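Local coordinates for type II secretion pathway related protein (PDB 3SOL) that probably acts as the pilotin of the type II secretion system, a small lipoprotein that helps its secretin reach the outer membrane, at residues C24-L29 with P87-L92; S12-T17 with Q33-V38. All coordinates share one frame; numbering follows the deposited sequence.

Interaction 1: residues C24-L29 with P87-L92; sequences CNRSDL and PFIGEL
Ile-89 meets both Leu-29 and Arg-26. Its CG2 methyl presses on Leu-29 CD2 at 3.5 Å, tighter than an ordinary carbon contact, and the two side chains cross at about a right angle. The Arg-26 and Ile-89 side chains come at each other from opposite directions, CD1 meeting the guanidinium obliquely with Ile-89 CD1 3.7 Å from Arg-26 NH1; Ile-89 CG2 is also near Arg-26 NH2, at 4.0 Å. In Ile-89 CG1 is anti to the carbonyl carbon (chi1 -66°) and CG2 is anti to the backbone N, which gives CG2 the closest approach to Leu-29 and CD1 the closest to Arg-26. The contact ties the loop between helices 5-23 and 32-45 to the last helix, 86-93, of this all-helical pilotin domain. Behind the first shell, Asp-28 sets the guanidinium: Arg-26 NE reaches Asp-28 OD1 at 2.8 Å, and Arg-26 NH2 forms a salt bridge with Asp-28 OD2 at 2.7 Å. Both bonds are nearly straight, use syn lone pairs and lie close to the guanidinium plane, so this side-on bidentate grip should hinder rotation of the group. Bends at chi2 and chi3 fold the Arg-26 chain back toward Asp-28, two residues on. The remaining terminal nitrogen, Arg-26 NH1, is hydrogen-bonded to Asn-82 OD1. A type I beta turn brings Arg-26, Asp-28 and Leu-29 together, although its Leu-29 N to Arg-26 O bond is weak at 3.3 Å. Farther back, the disulfide between Cys-24 and Cys-78 fastens the start of the loop to helix 74-84.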
# COMPACT_ATOMS: atom_id res chain seq x y z
N CYS A 24 -1.93 2.31 -12.64
CA CYS A 24 -0.94 1.44 -13.29
C CYS A 24 -1.53 0.08 -13.69
O CYS A 24 -0.80 -0.90 -13.83
CB CYS A 24 0.27 1.24 -12.39
SG CYS A 24 0.95 2.76 -11.71
N ASN A 25 -2.85 0.03 -13.86
CA ASN A 25 -3.50 -1.10 -14.48
C ASN A 25 -3.31 -2.46 -13.81
O ASN A 25 -3.48 -3.48 -14.46
CB ASN A 25 -3.12 -1.15 -15.96
CG ASN A 25 -3.73 -0.01 -16.74
OD1 ASN A 25 -4.93 0.24 -16.63
ND2 ASN A 25 -2.91 0.70 -17.51
N ARG A 26 -3.05 -2.48 -12.50
CA ARG A 26 -2.80 -3.75 -11.80
C ARG A 26 -4.12 -4.37 -11.35
O ARG A 26 -4.47 -4.39 -10.17
CB ARG A 26 -1.82 -3.60 -10.64
CG ARG A 26 -0.42 -3.30 -11.09
CD ARG A 26 0.26 -4.46 -11.84
NE ARG A 26 0.27 -5.73 -11.12
CZ ARG A 26 1.29 -6.22 -10.40
NH1 ARG A 26 2.43 -5.55 -10.26
NH2 ARG A 26 1.17 -7.43 -9.87
N SER A 27 -4.81 -4.91 -12.36
CA SER A 27 -6.07 -5.60 -12.21
C SER A 27 -6.00 -6.89 -11.39
O SER A 27 -7.04 -7.42 -10.98
CB SER A 27 -6.53 -5.96 -13.60
OG SER A 27 -5.51 -6.67 -14.30
N ASP A 28 -4.79 -7.42 -11.22
CA ASP A 28 -4.58 -8.69 -10.54
C ASP A 28 -4.54 -8.53 -9.04
O ASP A 28 -4.67 -9.52 -8.31
CB ASP A 28 -3.27 -9.34 -11.01
CG ASP A 28 -2.07 -8.42 -10.90
OD1 ASP A 28 -2.15 -7.21 -11.30
OD2 ASP A 28 -1.01 -8.91 -10.44
N LEU A 29 -4.36 -7.31 -8.56
CA LEU A 29 -4.22 -7.09 -7.12
C LEU A 29 -5.57 -7.13 -6.39
O LEU A 29 -6.59 -6.74 -6.96
CB LEU A 29 -3.48 -5.77 -6.86
CG LEU A 29 -2.07 -5.78 -7.44
CD1 LEU A 29 -1.36 -4.44 -7.20
CD2 LEU A 29 -1.25 -6.99 -6.90
N PRO A 87 7.53 -8.07 -2.92
CA PRO A 87 7.28 -8.83 -1.69
C PRO A 87 5.85 -8.73 -1.12
O PRO A 87 5.24 -9.76 -0.80
CB PRO A 87 8.30 -8.24 -0.71
CG PRO A 87 9.39 -7.74 -1.57
CD PRO A 87 8.71 -7.20 -2.79
N PHE A 88 5.33 -7.51 -0.98
CA PHE A 88 3.97 -7.31 -0.44
C PHE A 88 2.92 -7.96 -1.34
O PHE A 88 1.99 -8.60 -0.85
CB PHE A 88 3.66 -5.83 -0.27
CG PHE A 88 2.31 -5.55 0.37
CD1 PHE A 88 2.03 -5.99 1.66
CD2 PHE A 88 1.35 -4.80 -0.30
CE1 PHE A 88 0.79 -5.73 2.26
CE2 PHE A 88 0.11 -4.53 0.29
CZ PHE A 88 -0.17 -5.00 1.58
N ILE A 89 3.06 -7.80 -2.65
CA ILE A 89 2.12 -8.39 -3.62
C ILE A 89 2.11 -9.93 -3.49
O ILE A 89 1.07 -10.55 -3.66
CB ILE A 89 2.45 -7.96 -5.06
CG1 ILE A 89 2.22 -6.44 -5.22
CG2 ILE A 89 1.61 -8.74 -6.07
CD1 ILE A 89 2.71 -5.86 -6.55
N GLY A 90 3.26 -10.52 -3.18
CA GLY A 90 3.35 -11.96 -2.87
C GLY A 90 2.52 -12.39 -1.67
O GLY A 90 1.93 -13.47 -1.67
N GLU A 91 2.48 -11.54 -0.64
CA GLU A 91 1.61 -11.76 0.52
C GLU A 91 0.13 -11.55 0.16
O GLU A 91 -0.75 -12.29 0.64
CB GLU A 91 2.00 -10.82 1.66
CG GLU A 91 3.38 -11.11 2.24
CD GLU A 91 3.47 -12.49 2.88
OE1 GLU A 91 2.81 -12.70 3.92
OE2 GLU A 91 4.18 -13.36 2.33
N LEU A 92 -0.13 -10.56 -0.69
CA LEU A 92 -1.48 -10.25 -1.14
C LEU A 92 -2.10 -11.41 -1.91
O LEU A 92 -3.25 -11.77 -1.67
CB LEU A 92 -1.48 -9.00 -2.03
CG LEU A 92 -1.28 -7.65 -1.34
CD1 LEU A 92 -1.33 -6.51 -2.37
CD2 LEU A 92 -2.32 -7.44 -0.26

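Interaction 2: residues S12-T17 with Q33-V38; sequences SIVSAT and QSILNV
In Ile-35, CG1 sits beside the backbone N (chi1 -66°) and, with chi2 extended (163°), carries CD1 to Thr-17, while the CG2 methyl, on the far side from that N, turns to Val-14. Thr-17 answers with CG2 anti to its own N, and the two side chains meet tip to tip, Thr-17 CG2 lying 3.6 Å from Ile-35 CD1. These residues join two nearly antiparallel helices of the pilotin's helical bundle, 5-23 and 32-45, whose local axes make an angle of 158° and come within 10.6 Å. Val-14 CG2 packs obliquely against Ile-35 CG2 at 3.9 Å. On its other methyl, Val-14 CG1 receives the end of Leu-36, with CD2 at 4.2 Å. All four side chains are buried. Replacing Thr-17 by a serine would probably leave a gap beside Ile-35 CD1, because the methyl that meets it would be missing. The threonine hydroxyl is satisfied within its own helix: Thr-17 OG1 donates to Ile-13 O at 2.7 Å, tilted from the carbonyl plane, while Thr-17 N reaches the same oxygen from the opposite face.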
# COMPACT_ATOMS: atom_id res chain seq x y z
N SER A 12 2.29 3.44 3.65
CA SER A 12 2.99 3.66 2.38
C SER A 12 2.85 2.49 1.42
O SER A 12 2.63 2.69 0.21
CB SER A 12 4.46 3.94 2.65
OG SER A 12 4.58 5.13 3.41
N ILE A 13 2.96 1.27 1.95
CA ILE A 13 2.75 0.07 1.16
C ILE A 13 1.32 -0.01 0.62
O ILE A 13 1.11 -0.31 -0.56
CB ILE A 13 3.06 -1.19 1.99
CG1 ILE A 13 4.57 -1.28 2.25
CG2 ILE A 13 2.58 -2.42 1.26
CD1 ILE A 13 4.96 -2.12 3.45
N VAL A 14 0.34 0.27 1.47
CA VAL A 14 -1.08 0.26 1.06
C VAL A 14 -1.40 1.35 0.02
O VAL A 14 -2.10 1.09 -0.95
CB VAL A 14 -2.00 0.32 2.30
CG1 VAL A 14 -3.45 0.62 1.91
CG2 VAL A 14 -1.91 -1.00 3.08
N SER A 15 -0.87 2.57 0.20
CA SER A 15 -1.13 3.66 -0.77
C SER A 15 -0.48 3.39 -2.12
O SER A 15 -1.05 3.70 -3.16
CB SER A 15 -0.63 5.01 -0.24
OG SER A 15 0.75 4.92 0.01
N ALA A 16 0.73 2.83 -2.10
CA ALA A 16 1.42 2.46 -3.34
C ALA A 16 0.65 1.37 -4.09
O ALA A 16 0.58 1.37 -5.32
CB ALA A 16 2.86 1.99 -3.00
N THR A 17 0.05 0.44 -3.34
CA THR A 17 -0.73 -0.63 -3.93
C THR A 17 -2.00 -0.06 -4.55
O THR A 17 -2.40 -0.45 -5.65
CB THR A 17 -1.04 -1.72 -2.85
OG1 THR A 17 0.22 -2.21 -2.31
CG2 THR A 17 -1.77 -2.86 -3.46
N GLN A 33 -10.22 -3.85 0.90
CA GLN A 33 -10.50 -4.60 2.11
C GLN A 33 -9.51 -5.74 2.28
O GLN A 33 -9.00 -5.97 3.38
CB GLN A 33 -11.92 -5.17 2.10
CG GLN A 33 -12.31 -5.85 3.40
CD GLN A 33 -13.66 -6.57 3.34
OE1 GLN A 33 -14.28 -6.67 2.27
NE2 GLN A 33 -14.11 -7.08 4.49
N SER A 34 -9.26 -6.48 1.20
CA SER A 34 -8.30 -7.58 1.25
C SER A 34 -6.89 -7.08 1.59
O SER A 34 -6.20 -7.67 2.42
CB SER A 34 -8.29 -8.34 -0.06
OG SER A 34 -9.50 -9.06 -0.20
N ILE A 35 -6.50 -5.98 0.96
CA ILE A 35 -5.17 -5.38 1.18
C ILE A 35 -5.01 -4.96 2.64
O ILE A 35 -4.00 -5.24 3.28
CB ILE A 35 -4.94 -4.16 0.24
CG1 ILE A 35 -4.89 -4.63 -1.23
CG2 ILE A 35 -3.67 -3.39 0.62
CD1 ILE A 35 -5.08 -3.50 -2.27
N LEU A 36 -6.04 -4.32 3.17
CA LEU A 36 -6.02 -3.90 4.58
C LEU A 36 -5.97 -5.09 5.54
O LEU A 36 -5.25 -5.04 6.55
CB LEU A 36 -7.20 -2.96 4.88
CG LEU A 36 -7.05 -1.56 4.28
CD1 LEU A 36 -8.35 -0.78 4.37
CD2 LEU A 36 -5.92 -0.81 5.00
N ASN A 37 -6.72 -6.15 5.23
CA ASN A 37 -6.70 -7.39 6.03
C ASN A 37 -5.31 -7.98 6.08
O ASN A 37 -4.86 -8.44 7.13
CB ASN A 37 -7.64 -8.47 5.45
CG ASN A 37 -9.12 -8.14 5.61
OD1 ASN A 37 -9.50 -7.24 6.37
ND2 ASN A 37 -9.97 -8.87 4.88
N VAL A 38 -4.65 -8.00 4.93
CA VAL A 38 -3.31 -8.54 4.80
C VAL A 38 -2.29 -7.66 5.54
O VAL A 38 -1.39 -8.16 6.21
CB VAL A 38 -2.92 -8.72 3.33
CG1 VAL A 38 -1.44 -9.09 3.19
CG2 VAL A 38 -3.80 -9.79 2.68

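The segments alternate along the chain: 12-17, 24-29, 33-38, then 87-92, so the two contacts interlock. The centre of interaction 2 lies about 4 Å from the centre of the chain, that of interaction 1 about 10 Å, and the two contact centres are about 10 Å apart. Helix 5-23 leads into the loop of interaction 1, and helix 32-45 follows it. Helix 86-93 joins the contacts: Phe-88 packs on Ile-13 and Thr-17, and Leu-92 bridges Thr-17 and Ile-35, Leu-92 CD1 being 3.8 Å from Thr-17 CG2. The C-terminal helix thus packs against both the first helix pair and their connecting loop, so that the first and last helices of the fold share one buried interface.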